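Local coordinates for protein NAD-dependent aldehyde dehydrogenase (Burkholderia multivorans, PDB 5UJU) that probably oxidises aldehydes to carboxylic acids with NAD as electron acceptor, perhaps including glutamate gamma-semialdehyde, at residues A[96-101]-A[285-290]; A[324-329]-A[489-494]; A[358-363]-A[467-472]. All blocks are in the same frame, centred on the assembly; numbering follows the deposited sequence. Where two conformers were deposited one is given.

Contact 1: residues A[96-101]-A[285-290]; sequences TPDALI and ALRPEI
One ordered water ties D98 to R287: it donates to D98 O at 2.8 Å and also to D98 OD1, and it accepts from R287 NH2. That same NH2 bonds E289 OE2 at 3.1 Å, both partners lying in the guanidinium plane, so one nitrogen serves two acceptors. R287 grips the E289 carboxylate side-on, with NE reaching OE1 at 3.0 Å while NH2 takes OE2 from above the carboxylate plane. The arginine folds back to do this, its chain bent at chi2 and chi3 (-75° and -66°). Its remaining branch, NH1, forms a salt bridge with D98 OD2 at 3.3 Å, whose hydrogen bond is weak and bent; the two flat groups are turned 51° against each other. An arginine suits the place, since it must answer two carboxylates from different directions, and its single delocalised charge, lying between them, would probably ease the repulsion of the two acids. Beneath this network I101 supplies the apolar floor. Its CD1 sits over the centre of the guanidinium face, 3.6 Å above the plane, and CG2 rests against E289 CG at 3.6 Å; a branched isoleucine can serve both neighbours with separate methyls. D98 stands in the first turn of its helix, a favourable site for an acidic side chain, two residues after T96, the N-cap, whose OG1 accepts from A99 N. The contact thus joins the start of helix 97-132 to the turn between helix 278-285 and strand 290-296; P97 and I101 lean on L284, while I290 packs on T207 and L209 of strand 191-211.

Contact 2: residues A[324-329]-A[489-494]; sequences IVIDST and SVYSTA
I324 and Y491 form the apolar centre, with I324 CG2 meeting the ring of Y491 at its edge, in plane, 3.7 Å from CE2. They project from two adjacent parallel strands, 324-326 and 489-491, in the central sheet of what is, from the family fold, the catalytic domain. I326 CG1 approaches the same ring near CD2, and S489 lies on this face too; V325 and V490 point to the other, where branched side chains suit burial beneath helices. The strand axes run 4.6 Å apart and nearly parallel. V325 uses both its backbone groups, N to S489 O at 2.8 Å and O from Y491 N at 2.9 Å. Tyrosine fits its position because the ring fills the apolar side while OH travels on to bond L516 O. At the strand ends, Y491 O accepts twice: D327 N meets it nearly head-on, at 2.7 Å, whereas S328 N comes from above the carbonyl plane. The chains stay close, S328 and S492 having their CA atoms 4.3 Å apart, but short polar side chains replace the regular pattern. S492 OG, anti to its backbone N (chi1 180°), donates to D327 OD2 at 2.7 Å and accepts from A494 N, an ST turn leading into helix 495-508. S328 OG also donates to D327 OD2, the two hydroxyls reaching that oxygen from opposite faces of the carboxylate plane. With chi1 at 44°, S328 OG stands between its own backbone N and carbonyl carbon, where it accepts from T493 N at 2.9 Å.

Contact 3: residues A[358-363]-A[467-472]; sequences YVPRDG and DSTAQS
P360 and S468 bring their CA atoms within 4.8 Å, where strand 358-360 runs out into a type I turn from P360 to G363 and S468 caps the start of a helix. The proline ring lies alongside T469 and points the same way, its CG 3.7 Å from OG1, a hydroxyl whose strong partner is D327. Proline suits this strand end, since its ring restrains its own phi (-61°) as the chain enters the turn, and G363 closes the turn with a positive phi (93°) that is easy for glycine. Further back along the strand, and one helical turn on from S468, Y358 CB packs against S472 OG at 3.5 Å; the small serine allows the helix to come close, and its hydroxyl bonds T466 OG1. The tyrosine side chain touches L475 and I479 of the same helix, and its OH bonds Q323. Strand 460-466, helix 469-483 and strand 487-491 make a beta-alpha-beta crossover, and this contact presses the first turn of its helix onto the sheet, over the C-terminal end of strand 356-360. At the exposed margin, R361 is deposited in two conformers, so its pairing is less certain. In one of them NE and NH2 both reach D467 OD1, each at 3.2 Å, with NE on the anti lone pair; NH2 also forms a salt bridge with D445. The D467 backbone is held independently: its N donates to Q471 OE1 at 2.7 Å, and its O accepts from a water that in turn takes the N-H of D362.

In the fold
Contact 1 closes along the chain before the other two open and lies on the opposite side of the chain's centre, its own centre about 49 Å from that of contact 2 and 52 Å from that of contact 3. It borders the sheet holding strands 191-211 and 290-296, consistent with the NAD-binding domain of the family. Contacts 2 and 3 share the other large sheet, probably the catalytic domain, where strands 323-326 and 356-360 are neighbours; contact 3 is nested inside the loop that contact 2 closes. Their centres are about 10 Å apart, and D327 OD1 meets T469 OG1 at 2.6 Å, joining strand end to helix start.

Contact 1: residues A[96-101]-A[285-290]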
# COMPACT_ATOMS: atom_id res chain seq x y z
N THR A 96 25.93 13.46 9.52
CA THR A 96 24.65 13.90 10.05
C THR A 96 23.52 13.46 9.14
O THR A 96 23.71 13.23 7.94
CB THR A 96 24.63 15.41 10.20
OG1 THR A 96 24.69 16.02 8.91
CG2 THR A 96 25.78 15.88 11.07
N PRO A 97 22.31 13.32 9.70
CA PRO A 97 21.13 13.11 8.83
C PRO A 97 21.03 14.16 7.74
O PRO A 97 20.74 13.83 6.58
CB PRO A 97 19.96 13.19 9.82
CG PRO A 97 20.54 12.73 11.12
CD PRO A 97 21.99 13.17 11.13
N ASP A 98 21.25 15.43 8.10
CA ASP A 98 21.24 16.52 7.14
C ASP A 98 22.14 16.25 5.94
O ASP A 98 21.72 16.34 4.78
CB ASP A 98 21.67 17.80 7.85
CG ASP A 98 20.74 18.93 7.61
OD1 ASP A 98 20.84 19.54 6.53
OD2 ASP A 98 19.89 19.18 8.49
N ALA A 99 23.41 15.93 6.21
CA ALA A 99 24.37 15.70 5.13
C ALA A 99 23.96 14.50 4.28
O ALA A 99 24.11 14.53 3.05
CB ALA A 99 25.77 15.49 5.71
N LEU A 100 23.46 13.43 4.90
CA LEU A 100 23.13 12.24 4.11
C LEU A 100 21.86 12.46 3.31
O LEU A 100 21.73 11.95 2.19
CB LEU A 100 23.01 11.01 5.01
CG LEU A 100 24.28 10.57 5.74
CD1 LEU A 100 23.99 9.24 6.47
CD2 LEU A 100 25.46 10.39 4.79
N ILE A 101 20.89 13.19 3.86
CA ILE A 101 19.71 13.53 3.08
C ILE A 101 20.10 14.36 1.85
O ILE A 101 19.59 14.14 0.74
CB ILE A 101 18.68 14.27 3.95
CG1 ILE A 101 17.97 13.28 4.88
CG2 ILE A 101 17.69 15.04 3.08
CD1 ILE A 101 17.06 13.95 5.88
N ALA A 285 13.17 10.54 10.98
CA ALA A 285 11.97 9.91 10.46
C ALA A 285 10.91 10.92 10.06
O ALA A 285 10.06 10.60 9.21
CB ALA A 285 11.39 8.94 11.49
N LEU A 286 10.94 12.13 10.63
CA LEU A 286 9.95 13.15 10.32
C LEU A 286 10.40 14.10 9.19
O LEU A 286 9.63 14.99 8.82
CB LEU A 286 9.64 13.98 11.57
CG LEU A 286 9.02 13.23 12.77
CD1 LEU A 286 8.49 14.18 13.83
CD2 LEU A 286 7.90 12.33 12.29
N ARG A 287 11.61 13.94 8.63
CA ARG A 287 12.05 14.88 7.59
C ARG A 287 11.18 14.74 6.34
O ARG A 287 10.83 13.62 5.94
CB ARG A 287 13.51 14.65 7.20
CG ARG A 287 14.51 15.10 8.24
CD ARG A 287 14.61 16.62 8.23
NE ARG A 287 15.19 17.12 6.97
CZ ARG A 287 16.49 17.38 6.79
NH1 ARG A 287 17.34 17.20 7.79
NH2 ARG A 287 16.94 17.83 5.62
N PRO A 288 10.81 15.85 5.70
CA PRO A 288 9.96 15.75 4.51
C PRO A 288 10.60 14.97 3.38
O PRO A 288 9.88 14.42 2.54
CB PRO A 288 9.70 17.21 4.11
CG PRO A 288 10.65 18.03 4.91
CD PRO A 288 10.96 17.23 6.16
N GLU A 289 11.94 14.88 3.35
CA GLU A 289 12.62 14.13 2.30
C GLU A 289 12.50 12.63 2.48
O GLU A 289 12.68 11.88 1.52
CB GLU A 289 14.11 14.50 2.26
CG GLU A 289 14.42 15.98 1.96
CD GLU A 289 14.55 16.85 3.21
OE1 GLU A 289 14.08 16.45 4.31
OE2 GLU A 289 15.15 17.93 3.12
N ILE A 290 12.20 12.15 3.69
CA ILE A 290 12.11 10.72 3.94
C ILE A 290 10.69 10.29 3.54
O ILE A 290 9.71 10.68 4.17
CB ILE A 290 12.42 10.39 5.40
CG1 ILE A 290 13.85 10.84 5.73
CG2 ILE A 290 12.21 8.89 5.70
CD1 ILE A 290 14.91 10.10 4.91
O HOH W 1 19.61 18.06 4.02

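Contact 2: residues A[324-329]-A[489-494]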
# COMPACT_ATOMS: atom_id res chain seq x y z
N ILE A 324 2.03 -21.94 20.96
CA ILE A 324 1.86 -23.34 20.59
C ILE A 324 0.63 -23.88 21.31
O ILE A 324 0.50 -23.70 22.52
CB ILE A 324 3.09 -24.20 20.94
CG1 ILE A 324 4.36 -23.69 20.27
CG2 ILE A 324 2.86 -25.64 20.52
CD1 ILE A 324 5.59 -24.51 20.65
N VAL A 325 -0.26 -24.54 20.57
CA VAL A 325 -1.42 -25.21 21.14
C VAL A 325 -1.18 -26.71 21.04
O VAL A 325 -1.04 -27.25 19.94
CB VAL A 325 -2.72 -24.81 20.42
CG1 VAL A 325 -3.87 -25.70 20.91
CG2 VAL A 325 -3.06 -23.33 20.67
N ILE A 326 -1.11 -27.38 22.19
CA ILE A 326 -0.90 -28.82 22.24
C ILE A 326 -2.22 -29.48 22.61
O ILE A 326 -2.73 -29.33 23.73
CB ILE A 326 0.21 -29.23 23.21
CG1 ILE A 326 1.54 -28.58 22.81
CG2 ILE A 326 0.34 -30.74 23.20
CD1 ILE A 326 2.74 -29.03 23.63
N ASP A 327 -2.78 -30.23 21.67
CA ASP A 327 -4.03 -30.95 21.86
C ASP A 327 -3.84 -32.45 21.95
O ASP A 327 -4.47 -33.10 22.80
CB ASP A 327 -5.00 -30.66 20.70
CG ASP A 327 -6.22 -31.57 20.73
OD1 ASP A 327 -7.10 -31.32 21.58
OD2 ASP A 327 -6.28 -32.55 19.95
N SER A 328 -3.01 -33.01 21.08
CA SER A 328 -2.80 -34.46 20.98
C SER A 328 -1.65 -34.69 20.00
O SER A 328 -1.32 -33.82 19.20
CB SER A 328 -4.08 -35.17 20.51
OG SER A 328 -4.71 -34.48 19.43
N THR A 329 -1.03 -35.86 20.10
CA THR A 329 0.08 -36.16 19.21
C THR A 329 0.21 -37.66 19.05
O THR A 329 -0.27 -38.44 19.88
CB THR A 329 1.39 -35.53 19.74
OG1 THR A 329 2.43 -35.63 18.75
CG2 THR A 329 1.84 -36.22 21.01
N SER A 489 1.52 -22.50 16.24
CA SER A 489 1.84 -23.91 16.02
C SER A 489 0.83 -24.77 16.76
O SER A 489 0.52 -24.50 17.93
CB SER A 489 3.28 -24.21 16.50
OG SER A 489 3.67 -25.55 16.24
N VAL A 490 0.31 -25.80 16.11
CA VAL A 490 -0.69 -26.66 16.73
C VAL A 490 -0.29 -28.12 16.59
O VAL A 490 0.20 -28.55 15.54
CB VAL A 490 -2.10 -26.41 16.14
CG1 VAL A 490 -2.14 -26.74 14.65
CG2 VAL A 490 -3.17 -27.23 16.91
N TYR A 491 -0.50 -28.88 17.66
CA TYR A 491 -0.29 -30.32 17.69
C TYR A 491 -1.64 -30.96 17.99
O TYR A 491 -2.20 -30.75 19.08
CB TYR A 491 0.74 -30.72 18.75
CG TYR A 491 2.13 -30.27 18.41
CD1 TYR A 491 3.00 -31.12 17.73
CD2 TYR A 491 2.56 -28.98 18.73
CE1 TYR A 491 4.28 -30.70 17.40
CE2 TYR A 491 3.84 -28.55 18.39
CZ TYR A 491 4.69 -29.42 17.73
OH TYR A 491 5.96 -29.01 17.40
N SER A 492 -2.16 -31.72 17.03
CA SER A 492 -3.40 -32.46 17.23
C SER A 492 -3.49 -33.58 16.21
O SER A 492 -3.08 -33.41 15.06
CB SER A 492 -4.63 -31.56 17.12
OG SER A 492 -5.81 -32.31 17.31
N THR A 493 -4.04 -34.72 16.63
CA THR A 493 -4.38 -35.79 15.70
C THR A 493 -5.85 -35.75 15.30
O THR A 493 -6.31 -36.67 14.62
CB THR A 493 -4.06 -37.15 16.31
OG1 THR A 493 -4.88 -37.35 17.47
CG2 THR A 493 -2.58 -37.22 16.71
N ALA A 494 -6.58 -34.71 15.67
CA ALA A 494 -8.02 -34.63 15.44
C ALA A 494 -8.29 -33.62 14.34
O ALA A 494 -7.84 -32.47 14.43
CB ALA A 494 -8.76 -34.24 16.72
O HOH W 2 -7.11 -36.86 19.20

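Contact 3: residues A[358-363]-A[467-472]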
# COMPACT_ATOMS: atom_id res chain seq x y z
N TYR A 358 0.28 -23.88 25.27
CA TYR A 358 -0.98 -24.18 25.94
C TYR A 358 -1.24 -25.68 25.94
O TYR A 358 -1.19 -26.32 24.89
CB TYR A 358 -2.15 -23.45 25.27
CG TYR A 358 -1.98 -21.96 25.20
CD1 TYR A 358 -2.11 -21.16 26.34
CD2 TYR A 358 -1.69 -21.33 23.99
CE1 TYR A 358 -1.95 -19.78 26.26
CE2 TYR A 358 -1.53 -19.96 23.91
CZ TYR A 358 -1.65 -19.19 25.04
OH TYR A 358 -1.48 -17.83 24.93
N VAL A 359 -1.51 -26.23 27.13
CA VAL A 359 -1.77 -27.66 27.31
C VAL A 359 -3.00 -27.81 28.21
O VAL A 359 -3.10 -27.10 29.23
CB VAL A 359 -0.54 -28.37 27.92
CG1 VAL A 359 -0.75 -29.89 28.02
CG2 VAL A 359 0.76 -28.03 27.14
N PRO A 360 -3.96 -28.67 27.89
CA PRO A 360 -5.11 -28.84 28.79
C PRO A 360 -4.65 -29.33 30.15
O PRO A 360 -3.78 -30.20 30.25
CB PRO A 360 -5.98 -29.88 28.07
CG PRO A 360 -5.52 -29.79 26.60
CD PRO A 360 -4.06 -29.53 26.70
N ARG A 361 -5.21 -28.73 31.20
CA ARG A 361 -4.84 -29.14 32.55
C ARG A 361 -5.10 -30.62 32.79
O ARG A 361 -4.46 -31.22 33.67
CB ARG A 361 -5.61 -28.32 33.59
CG ARG A 361 -7.09 -28.63 33.67
CD ARG A 361 -7.82 -27.68 34.61
NE ARG A 361 -7.73 -26.30 34.15
CZ ARG A 361 -6.87 -25.41 34.64
NH1 ARG A 361 -6.04 -25.75 35.62
NH2 ARG A 361 -6.85 -24.17 34.15
N ASP A 362 -6.00 -31.23 32.02
CA ASP A 362 -6.30 -32.65 32.17
C ASP A 362 -5.45 -33.53 31.25
O ASP A 362 -5.68 -34.74 31.18
CB ASP A 362 -7.79 -32.92 31.92
CG ASP A 362 -8.68 -32.29 32.99
OD1 ASP A 362 -8.26 -32.19 34.16
OD2 ASP A 362 -9.83 -31.91 32.66
N GLY A 363 -4.48 -32.96 30.53
CA GLY A 363 -3.63 -33.78 29.71
C GLY A 363 -4.13 -33.90 28.28
O GLY A 363 -5.02 -33.18 27.82
N ASP A 467 -8.24 -24.84 30.40
CA ASP A 467 -9.37 -25.70 30.70
C ASP A 467 -9.58 -26.77 29.64
O ASP A 467 -10.06 -27.86 29.94
CB ASP A 467 -10.65 -24.88 30.85
CG ASP A 467 -10.60 -23.96 32.04
OD1 ASP A 467 -9.78 -24.23 32.94
OD2 ASP A 467 -11.36 -22.97 32.07
N SER A 468 -9.20 -26.48 28.39
CA SER A 468 -9.46 -27.37 27.27
C SER A 468 -8.74 -26.82 26.05
O SER A 468 -8.32 -25.67 26.02
CB SER A 468 -10.96 -27.51 26.98
OG SER A 468 -11.50 -26.28 26.53
N THR A 469 -8.64 -27.68 25.02
CA THR A 469 -8.13 -27.24 23.74
C THR A 469 -9.03 -26.16 23.15
O THR A 469 -8.54 -25.22 22.50
CB THR A 469 -8.01 -28.43 22.79
OG1 THR A 469 -6.93 -29.26 23.22
CG2 THR A 469 -7.73 -27.98 21.34
N ALA A 470 -10.34 -26.26 23.39
CA ALA A 470 -11.26 -25.19 23.00
C ALA A 470 -10.81 -23.85 23.56
O ALA A 470 -10.72 -22.85 22.83
CB ALA A 470 -12.68 -25.53 23.46
N GLN A 471 -10.46 -23.82 24.85
CA GLN A 471 -9.95 -22.58 25.44
C GLN A 471 -8.57 -22.20 24.88
O GLN A 471 -8.31 -21.02 24.62
CB GLN A 471 -9.89 -22.68 26.95
CG GLN A 471 -9.42 -21.39 27.61
CD GLN A 471 -9.44 -21.45 29.12
OE1 GLN A 471 -8.85 -22.34 29.73
NE2 GLN A 471 -10.13 -20.49 29.73
N SER A 472 -7.68 -23.18 24.72
CA SER A 472 -6.36 -22.88 24.16
C SER A 472 -6.49 -22.15 22.82
O SER A 472 -5.81 -21.15 22.58
CB SER A 472 -5.56 -24.17 23.96
OG SER A 472 -5.39 -24.87 25.18
O HOH W 3 -8.48 -29.96 30.47